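Local coordinates for homocitrate synthase (Sulfolobus acidocaldarius, PDB 6KTQ), which condenses 2-oxoglutarate with acetyl-CoA into homocitrate, the first step of lysine biosynthesis through the alpha-aminoadipate pathway, at residues L36-T39 against L40-G43; A73-P76 against A77-P80. All coordinates share one frame; numbering follows the deposited sequence.

Contact 1: L36-T39 against L40-G43; sequences LDST and LREG. With AKG (2-oxoglutaric acid), chain D.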
loop_
_atom_site.group_PDB
_atom_site.type_symbol
_atom_site.label_atom_id
_atom_site.label_comp_id
_atom_site.label_asym_id
_atom_site.label_seq_id
_atom_site.Cartn_x
_atom_site.Cartn_y
_atom_site.Cartn_z
ATOM N N LEU A 36 11.237 -5.570 -18.682
ATOM C CA LEU A 36 12.414 -5.309 -19.522
ATOM C C LEU A 36 13.165 -6.624 -19.580
ATOM O O LEU A 36 13.533 -7.176 -18.544
ATOM C CB LEU A 36 13.320 -4.231 -18.960
ATOM C CG LEU A 36 14.704 -4.012 -19.621
ATOM C CD1 LEU A 36 15.126 -2.572 -19.382
ATOM C CD2 LEU A 36 15.814 -4.941 -19.150
ATOM N N ASP A 37 13.364 -7.146 -20.776
ATOM C CA ASP A 37 14.131 -8.359 -20.898
ATOM C C ASP A 37 15.548 -8.034 -21.347
ATOM O O ASP A 37 15.750 -7.254 -22.298
ATOM C CB ASP A 37 13.481 -9.388 -21.802
ATOM C CG ASP A 37 14.164 -10.771 -21.666
ATOM O OD1 ASP A 37 13.820 -11.567 -20.749
ATOM O OD2 ASP A 37 15.089 -11.011 -22.477
ATOM N N SER A 38 16.507 -8.608 -20.618
ATOM C CA SER A 38 17.936 -8.353 -20.810
ATOM C C SER A 38 18.704 -9.633 -21.239
ATOM O O SER A 38 19.909 -9.736 -21.051
ATOM C CB SER A 38 18.514 -7.799 -19.515
ATOM O OG SER A 38 19.786 -7.160 -19.718
ATOM N N THR A 39 18.006 -10.582 -21.828
ATOM C CA THR A 39 18.636 -11.793 -22.383
ATOM C C THR A 39 19.815 -11.388 -23.280
ATOM O O THR A 39 20.871 -11.996 -23.229
ATOM C CB THR A 39 17.613 -12.647 -23.151
ATOM O OG1 THR A 39 16.560 -13.042 -22.262
ATOM C CG2 THR A 39 18.235 -13.915 -23.713
ATOM N N LEU A 40 19.643 -10.301 -24.027
ATOM C CA LEU A 40 20.638 -9.852 -24.988
ATOM C C LEU A 40 21.712 -8.959 -24.403
ATOM O O LEU A 40 22.666 -8.626 -25.096
ATOM C CB LEU A 40 19.935 -9.117 -26.119
ATOM C CG LEU A 40 19.399 -9.875 -27.322
ATOM C CD1 LEU A 40 19.365 -11.381 -27.225
ATOM C CD2 LEU A 40 18.092 -9.299 -27.850
ATOM N N ARG A 41 21.591 -8.572 -23.143
ATOM C CA ARG A 41 22.649 -7.833 -22.490
ATOM C C ARG A 41 23.140 -8.651 -21.284
ATOM O O ARG A 41 24.162 -9.360 -21.382
ATOM C CB ARG A 41 22.155 -6.431 -22.107
ATOM C CG ARG A 41 23.249 -5.421 -21.802
ATOM C CD ARG A 41 23.873 -5.566 -20.434
ATOM N NE ARG A 41 22.886 -5.396 -19.369
ATOM C CZ ARG A 41 23.089 -5.715 -18.089
ATOM N NH1 ARG A 41 22.124 -5.506 -17.217
ATOM N NH2 ARG A 41 24.240 -6.242 -17.664
ATOM N N GLU A 42 22.427 -8.575 -20.156
ATOM C CA GLU A 42 22.744 -9.409 -18.997
ATOM C C GLU A 42 22.926 -10.884 -19.418
ATOM O O GLU A 42 23.888 -11.539 -18.988
ATOM C CB GLU A 42 21.656 -9.291 -17.933
ATOM C CG GLU A 42 21.877 -10.150 -16.677
ATOM C CD GLU A 42 23.003 -9.641 -15.793
ATOM O OE1 GLU A 42 23.026 -8.425 -15.506
ATOM O OE2 GLU A 42 23.856 -10.450 -15.345
ATOM N N GLY A 43 22.018 -11.392 -20.242
ATOM C CA GLY A 43 22.021 -12.808 -20.589
ATOM C C GLY A 43 23.289 -13.258 -21.323
ATOM O O GLY A 43 23.766 -14.387 -21.141
HETATM C C1 AKG D . 24.171 -5.016 -12.281
HETATM O O1 AKG D . 23.842 -6.062 -11.692
HETATM O O2 AKG D . 24.742 -4.097 -11.651
HETATM C C2 AKG D . 23.882 -4.890 -13.725
HETATM O O5 AKG D . 24.054 -5.855 -14.484
HETATM C C3 AKG D . 23.323 -3.578 -14.266
HETATM C C4 AKG D . 21.798 -3.676 -14.152
HETATM C C5 AKG D . 20.984 -2.560 -14.794
HETATM O O3 AKG D . 19.865 -2.307 -14.257
HETATM O O4 AKG D . 21.443 -1.928 -15.797
HETATM O O HOH W 1 17.328 -8.571 -24.325
HETATM O O HOH W 2 19.520 -5.154 -17.495
#

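Contact 2: A73-P76 against A77-P80; sequences AGHP and AVSP. With COA (coenzyme A), chain E.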
loop_
_atom_site.group_PDB
_atom_site.type_symbol
_atom_site.label_atom_id
_atom_site.label_comp_id
_atom_site.label_asym_id
_atom_site.label_seq_id
_atom_site.Cartn_x
_atom_site.Cartn_y
_atom_site.Cartn_z
ATOM N N ALA A 73 19.094 -4.431 -25.618
ATOM C CA ALA A 73 19.651 -5.121 -26.780
ATOM C C ALA A 73 21.173 -5.316 -26.727
ATOM O O ALA A 73 21.748 -6.047 -27.560
ATOM C CB ALA A 73 19.278 -4.344 -28.038
ATOM N N GLY A 74 21.823 -4.637 -25.783
ATOM C CA GLY A 74 23.245 -4.792 -25.551
ATOM C C GLY A 74 23.935 -3.496 -25.230
ATOM O O GLY A 74 23.314 -2.420 -25.190
ATOM N N HIS A 75 25.239 -3.616 -25.005
ATOM C CA HIS A 75 26.148 -2.517 -24.718
ATOM C C HIS A 75 27.043 -2.339 -25.953
ATOM O O HIS A 75 28.008 -3.104 -26.143
ATOM C CB HIS A 75 26.990 -2.906 -23.530
ATOM C CG HIS A 75 27.952 -1.858 -23.101
ATOM N ND1 HIS A 75 28.768 -2.018 -22.004
ATOM C CD2 HIS A 75 28.251 -0.645 -23.630
ATOM C CE1 HIS A 75 29.525 -0.941 -21.871
ATOM N NE2 HIS A 75 29.235 -0.098 -22.848
ATOM N N PRO A 76 26.745 -1.335 -26.792
ATOM C CA PRO A 76 27.341 -1.345 -28.118
ATOM C C PRO A 76 28.859 -1.176 -28.164
ATOM O O PRO A 76 29.475 -1.620 -29.133
ATOM C CB PRO A 76 26.612 -0.201 -28.873
ATOM C CG PRO A 76 25.801 0.531 -27.856
ATOM C CD PRO A 76 25.699 -0.311 -26.628
ATOM N N ALA A 77 29.480 -0.599 -27.134
ATOM C CA ALA A 77 30.961 -0.498 -27.104
ATOM C C ALA A 77 31.680 -1.834 -26.893
ATOM O O ALA A 77 32.894 -1.901 -27.043
ATOM C CB ALA A 77 31.421 0.480 -26.030
ATOM N N VAL A 78 30.959 -2.895 -26.524
ATOM C CA VAL A 78 31.613 -4.127 -26.094
ATOM C C VAL A 78 32.316 -4.810 -27.276
ATOM O O VAL A 78 33.436 -5.256 -27.141
ATOM C CB VAL A 78 30.606 -5.100 -25.434
ATOM C CG1 VAL A 78 31.209 -6.495 -25.293
ATOM C CG2 VAL A 78 30.245 -4.578 -24.054
ATOM N N SER A 79 31.650 -4.882 -28.415
ATOM C CA SER A 79 32.230 -5.535 -29.606
ATOM C C SER A 79 31.498 -5.107 -30.860
ATOM O O SER A 79 30.373 -4.630 -30.784
ATOM C CB SER A 79 32.183 -7.044 -29.485
ATOM O OG SER A 79 30.864 -7.568 -29.531
ATOM N N PRO A 80 32.136 -5.276 -32.033
ATOM C CA PRO A 80 31.461 -4.847 -33.263
ATOM C C PRO A 80 30.174 -5.587 -33.550
ATOM O O PRO A 80 29.197 -4.995 -34.062
ATOM C CB PRO A 80 32.497 -5.145 -34.368
ATOM C CG PRO A 80 33.809 -5.199 -33.679
ATOM C CD PRO A 80 33.582 -5.500 -32.218
HETATM N N1A COA E . 31.649 4.212 -15.986
HETATM C C2A COA E . 32.903 4.585 -16.362
HETATM N N3A COA E . 33.984 3.751 -16.305
HETATM C C4A COA E . 33.866 2.494 -15.834
HETATM C C5A COA E . 32.545 2.018 -15.417
HETATM C C6A COA E . 31.418 2.969 -15.508
HETATM N N6A COA E . 30.191 2.569 -15.124
HETATM N N7A COA E . 32.704 0.743 -15.016
HETATM C C8A COA E . 34.025 0.425 -15.154
HETATM N N9A COA E . 34.702 1.476 -15.631
HETATM C C1B COA E . 36.118 1.515 -16.023
HETATM C C2B COA E . 37.108 1.090 -14.973
HETATM O O2B COA E . 37.405 2.107 -14.035
HETATM C C3B COA E . 38.280 0.769 -15.872
HETATM O O3B COA E . 38.894 1.905 -16.438
HETATM P P3B COA E . 40.486 1.925 -16.622
HETATM O O7A COA E . 40.729 3.389 -16.619
HETATM O O8A COA E . 40.676 1.215 -17.946
HETATM O O9A COA E . 41.054 1.187 -15.456
HETATM C C4B COA E . 37.643 0.009 -17.006
HETATM O O4B COA E . 36.309 0.568 -17.097
HETATM C C5B COA E . 37.868 -1.411 -16.504
HETATM O O5B COA E . 37.605 -2.409 -17.399
HETATM P P1A COA E . 38.491 -3.086 -18.556
HETATM O O1A COA E . 37.414 -4.070 -18.826
HETATM O O2A COA E . 39.869 -3.550 -18.164
HETATM O O3A COA E . 38.551 -1.865 -19.605
HETATM P P2A COA E . 38.664 -1.940 -21.181
HETATM O O4A COA E . 39.779 -2.880 -21.558
HETATM O O5A COA E . 38.620 -0.524 -21.684
HETATM O O6A COA E . 37.278 -2.563 -21.667
HETATM C CBP COA E . 34.885 -2.713 -21.960
HETATM C CCP COA E . 36.040 -1.900 -21.367
HETATM C CDP COA E . 33.532 -2.062 -21.634
HETATM C CEP COA E . 35.051 -2.763 -23.484
HETATM C CAP COA E . 35.003 -4.132 -21.395
HETATM O OAP COA E . 35.123 -4.158 -19.966
HETATM C C9P COA E . 33.821 -4.960 -21.782
HETATM O O9P COA E . 33.691 -5.284 -22.940
HETATM N N8P COA E . 32.979 -5.268 -20.793
HETATM C C7P COA E . 31.778 -6.064 -20.962
HETATM C C6P COA E . 30.535 -5.246 -20.583
HETATM C C5P COA E . 30.547 -4.963 -19.093
HETATM O O5P COA E . 31.605 -5.059 -18.454
HETATM N N4P COA E . 29.382 -4.595 -18.542
HETATM C C3P COA E . 29.326 -4.214 -17.131
HETATM C C2P COA E . 27.925 -4.109 -16.555
HETATM S S1P COA E . 28.139 -3.400 -14.894
#

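Contact 1: L36-T39 against L40-G43
The flat guanidinium of R41 carries E42 CB over the centre of one face, 3.8 Å above the plane, and meets S38 OG obliquely. Water 2 sits at its edge in the plane, accepting from R41 NH1, and O5 of 2-oxoglutarate lies near the plane at the edge too. This is the mouth of the catalytic TIM barrel of the DRE-TIM family, where strand 31-37 ends and the chain folds into a type I beta turn from S38 to R41. R41 NH2 donates to the ligand's O5 at 3.2 Å, and NH1 adds a weak bond to the same oxygen. R41 NE forms a salt bridge to E72 on the neighbouring strand and NH2 also bonds to Q45, which limits how the guanidinium can turn. With its chain bent at chi2 (71°), E42 brings OE1 to within 3.3 Å of R41 NH2, a weak hydrogen bond within a salt bridge. OE1 also binds the zinc ion with H227 and H229, while E42 OE2 takes the backbone N of E259. The turn is fixed largely through S38. Its OG, anti to the backbone N (chi1 -163°), accepts from E42 N at 3.0 Å, also bonds to E72 and is hydrogen-bonded to water 2, which links the serine to R41 NH1. S38 O is gripped twice, by R41 N (2.9 Å) and G43 N (2.8 Å), which come from opposite faces of the carbonyl plane. The bond from G43 N is nearly straight. Water 1 joins D37 O to L40 N, and an Asx turn pins the start: D37 OD2 receives T39 N from above the carboxylate plane at 3.0 Å and T39 OG1 on its syn lone pair.

Contact 2: A73-P76 against A77-P80
With CG of H75 anti to the backbone N (chi1 -179°) and CG1 of V78 anti to its own (chi1 166°), which leaves CG2 anti to the carbonyl carbon, the imidazole and the CG2 methyl of V78 are brought together. V78 CG2 approaches the ring obliquely, 3.6 Å from H75 ND1, and the two side chains cross at about a right angle. The same methyl packs on the pantetheine arm of coenzyme A, 3.5 Å from its C6P, which also comes obliquely to the ring at 3.9 Å from ND1. V78 CG1 meets the carbonyl oxygen O9P of coenzyme A at 3.6 Å. The backbone of H75 to V78 makes a type I beta turn in the loop between strand 70-74 and helix 80-94 of the TIM barrel, closed by a fairly straight bond from V78 N to H75 O (3.0 Å). A77 CB stands 3.9 Å from H75 NE2, which is itself hydrogen-bonded to D112 OD2 of helix 110-118, fixing how the ring is turned. Replacing H75 by an alanine is likely to leave D112 OD2 without its imidazole partner and open a gap beside V78 CG2 and the pantetheine arm. P76 CD lies in the plane at the edge of the imidazole, while the proline packs against Y83 and I86 of the helix that follows. S79 takes the N-cap position of that helix, its OG hydrogen-bonded to D81 OD1.

Contacts 1 and 2 are successive loops at the mouth of the same barrel, following the adjacent parallel strands 31-37 and 70-74, with centres about 12 Å apart. They touch directly: R41 CG packs on G74 CA at 3.8 Å, and L40 CB lies equally far from A73 O. Contact 1 serves the metal and 2-oxoglutarate, contact 2 the pantetheine of coenzyme A. The side chain of H75 stays about 10 Å from 2-oxoglutarate and about 12 Å from the zinc ion, whereas that of R41 comes within about 4 Å of coenzyme A. R41 thus borders both ligands, consistent with the two substrates meeting beside it.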